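Local atomic coordinates of homoserine dehydrogenase (Staphylococcus aureus M1064, PDB entry 4PG7), a protein that probably catalyses the NAD(P)-dependent interconversion of aspartate semialdehyde and homoserine in the aspartic acid pathway. Residues A[224-229]-A[241-246]. Residues are numbered along the deposited sequence; the frame is centred on the assembly and turned at random.
With LYS (lysine), chain K.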
loop_
_atom_site.group_PDB
_atom_site.type_symbol
_atom_site.label_atom_id
_atom_site.label_comp_id
_atom_site.label_asym_id
_atom_site.label_seq_id
_atom_site.Cartn_x
_atom_site.Cartn_y
_atom_site.Cartn_z
ATOM N N ARG A 224 -13.872 -1.341 -15.151
ATOM C CA ARG A 224 -13.334 0.001 -15.421
ATOM C C ARG A 224 -12.033 0.238 -14.660
ATOM O O ARG A 224 -11.073 0.751 -15.216
ATOM C CB ARG A 224 -14.371 1.083 -15.104
ATOM C CG ARG A 224 -15.564 1.055 -16.056
ATOM C CD ARG A 224 -16.464 2.273 -15.905
ATOM N NE ARG A 224 -16.900 2.419 -14.522
ATOM C CZ ARG A 224 -18.099 2.095 -14.040
ATOM N NH1 ARG A 224 -19.042 1.598 -14.832
ATOM N NH2 ARG A 224 -18.354 2.278 -12.745
ATOM N N LYS A 225 -11.983 -0.157 -13.398
ATOM C CA LYS A 225 -10.767 0.015 -12.611
ATOM C C LYS A 225 -9.621 -0.854 -13.091
ATOM O O LYS A 225 -8.456 -0.469 -12.953
ATOM C CB LYS A 225 -11.043 -0.206 -11.120
ATOM C CG LYS A 225 -11.843 0.953 -10.522
ATOM C CD LYS A 225 -12.383 0.615 -9.150
ATOM C CE LYS A 225 -13.253 1.751 -8.590
ATOM N NZ LYS A 225 -14.179 1.190 -7.570
ATOM N N VAL A 226 -9.935 -2.021 -13.647
ATOM C CA VAL A 226 -8.925 -2.857 -14.282
ATOM C C VAL A 226 -8.342 -2.194 -15.532
ATOM O O VAL A 226 -7.137 -2.278 -15.765
ATOM C CB VAL A 226 -9.500 -4.232 -14.656
ATOM C CG1 VAL A 226 -8.568 -4.974 -15.600
ATOM C CG2 VAL A 226 -9.727 -5.037 -13.392
ATOM N N VAL A 227 -9.182 -1.563 -16.347
ATOM C CA VAL A 227 -8.679 -0.774 -17.482
ATOM C C VAL A 227 -7.713 0.307 -16.991
ATOM O O VAL A 227 -6.608 0.457 -17.506
ATOM C CB VAL A 227 -9.807 -0.102 -18.277
ATOM C CG1 VAL A 227 -9.225 0.814 -19.352
ATOM C CG2 VAL A 227 -10.718 -1.133 -18.916
ATOM N N ILE A 228 -8.129 1.049 -15.979
ATOM C CA ILE A 228 -7.310 2.126 -15.436
ATOM C C ILE A 228 -6.027 1.591 -14.809
ATOM O O ILE A 228 -4.940 2.106 -15.067
ATOM C CB ILE A 228 -8.077 2.953 -14.381
ATOM C CG1 ILE A 228 -9.303 3.658 -14.987
ATOM C CG2 ILE A 228 -7.166 3.994 -13.741
ATOM C CD1 ILE A 228 -8.976 4.628 -16.106
ATOM N N THR A 229 -6.151 0.573 -13.968
ATOM C CA THR A 229 -4.998 -0.011 -13.319
ATOM C C THR A 229 -3.982 -0.571 -14.343
ATOM O O THR A 229 -2.768 -0.454 -14.135
ATOM C CB THR A 229 -5.419 -1.061 -12.295
ATOM O OG1 THR A 229 -6.296 -0.445 -11.343
ATOM C CG2 THR A 229 -4.220 -1.636 -11.563
ATOM N N ASN A 241 -14.300 -3.294 -23.193
ATOM C CA ASN A 241 -14.839 -4.550 -23.687
ATOM C C ASN A 241 -13.773 -5.631 -23.914
ATOM O O ASN A 241 -14.120 -6.752 -24.185
ATOM C CB ASN A 241 -15.727 -4.337 -24.927
ATOM C CG ASN A 241 -14.963 -3.792 -26.108
ATOM O OD1 ASN A 241 -13.737 -3.713 -26.081
ATOM N ND2 ASN A 241 -15.686 -3.412 -27.159
ATOM N N ASP A 242 -12.491 -5.287 -23.793
ATOM C CA ASP A 242 -11.432 -6.278 -23.753
ATOM C C ASP A 242 -11.353 -6.970 -22.378
ATOM O O ASP A 242 -10.688 -7.975 -22.256
ATOM C CB ASP A 242 -10.060 -5.643 -24.047
ATOM C CG ASP A 242 -9.950 -5.054 -25.460
ATOM O OD1 ASP A 242 -10.609 -5.572 -26.395
ATOM O OD2 ASP A 242 -9.170 -4.076 -25.622
ATOM N N VAL A 243 -11.998 -6.436 -21.346
ATOM C CA VAL A 243 -11.947 -7.059 -20.024
ATOM C C VAL A 243 -12.994 -8.163 -19.946
ATOM O O VAL A 243 -14.176 -7.891 -19.919
ATOM C CB VAL A 243 -12.188 -6.056 -18.884
ATOM C CG1 VAL A 243 -12.086 -6.746 -17.520
ATOM C CG2 VAL A 243 -11.190 -4.913 -18.962
ATOM N N LYS A 244 -12.555 -9.410 -19.893
ATOM C CA LYS A 244 -13.482 -10.520 -19.727
ATOM C C LYS A 244 -14.105 -10.395 -18.354
ATOM O O LYS A 244 -13.388 -10.389 -17.359
ATOM C CB LYS A 244 -12.747 -11.861 -19.878
ATOM C CG LYS A 244 -12.194 -12.085 -21.285
ATOM C CD LYS A 244 -11.446 -13.409 -21.387
ATOM C CE LYS A 244 -11.077 -13.753 -22.826
ATOM N NZ LYS A 244 -10.154 -12.749 -23.432
ATOM N N ARG A 245 -15.432 -10.313 -18.301
ATOM C CA ARG A 245 -16.114 -9.933 -17.070
ATOM C C ARG A 245 -17.248 -10.870 -16.686
ATOM O O ARG A 245 -18.040 -11.267 -17.528
ATOM C CB ARG A 245 -16.677 -8.540 -17.247
ATOM C CG ARG A 245 -17.444 -8.012 -16.054
ATOM C CD ARG A 245 -17.955 -6.613 -16.336
ATOM N NE ARG A 245 -18.720 -6.566 -17.578
ATOM C CZ ARG A 245 -19.970 -6.990 -17.734
ATOM N NH1 ARG A 245 -20.654 -7.515 -16.735
ATOM N NH2 ARG A 245 -20.545 -6.887 -18.918
ATOM N N ARG A 246 -17.285 -11.234 -15.409
ATOM C CA ARG A 246 -18.407 -11.934 -14.803
ATOM C C ARG A 246 -18.578 -11.379 -13.392
ATOM O O ARG A 246 -17.595 -11.189 -12.668
ATOM C CB ARG A 246 -18.146 -13.447 -14.752
ATOM C CG ARG A 246 -19.117 -14.221 -13.855
ATOM C CD ARG A 246 -18.671 -15.659 -13.616
ATOM N NE ARG A 246 -18.837 -16.492 -14.795
ATOM C CZ ARG A 246 -18.224 -17.655 -15.023
ATOM N NH1 ARG A 246 -17.340 -18.171 -14.171
ATOM N NH2 ARG A 246 -18.482 -18.301 -16.153
HETATM N N LYS K . -26.562 -21.094 -9.271
HETATM C CA LYS K . -26.092 -20.677 -10.635
HETATM C C LYS K . -25.780 -21.866 -11.538
HETATM O O LYS K . -24.939 -21.766 -12.452
HETATM C CB LYS K . -24.853 -19.786 -10.519
HETATM C CG LYS K . -24.514 -19.035 -11.790
HETATM C CD LYS K . -23.062 -19.209 -12.201
HETATM C CE LYS K . -22.832 -18.555 -13.545
HETATM N NZ LYS K . -21.434 -18.688 -14.033
HETATM O OXT LYS K . -26.382 -22.939 -11.377
#
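One methyl group makes both of the close approaches: CG2 of Val243 meets two consecutive helix residues, lying 3.8 Å from CG2 of Val227 and 4.3 Å from CG1 of Val226. All three valines are buried, and the meeting is purely apolar, with only 111 Å² covered on both sides together. Val243 has CG1 anti to its backbone N (chi1 -178°), which leaves CG2 beside that N and turned to the helix; the Val243 and Val227 side chains cross at a slant. Within the helix, Lys225 O accepts two hydrogen bonds, from Thr229 N and Thr229 OG1 (both 2.7 Å), that arrive on opposite faces of its plane. Three residues past Val243, Arg246 belongs to the pocket of the bound lysine, whose NZ stands 3.3 Å above the guanidinium plane, offset toward the rim, and 3.5 Å from Arg246 NE; two probably positive groups so close would be expected to repel unless nearby groups compensate. Arg246 NH1 hydrogen-bonds to Val440 O. The contact thus packs helix 220-234 against Val243 in the segment that includes strand 244-245, which runs parallel to strand 278-289; there Val283 touches both Val226 and Val243, while Ala129 of helix 129-141 meets Val227.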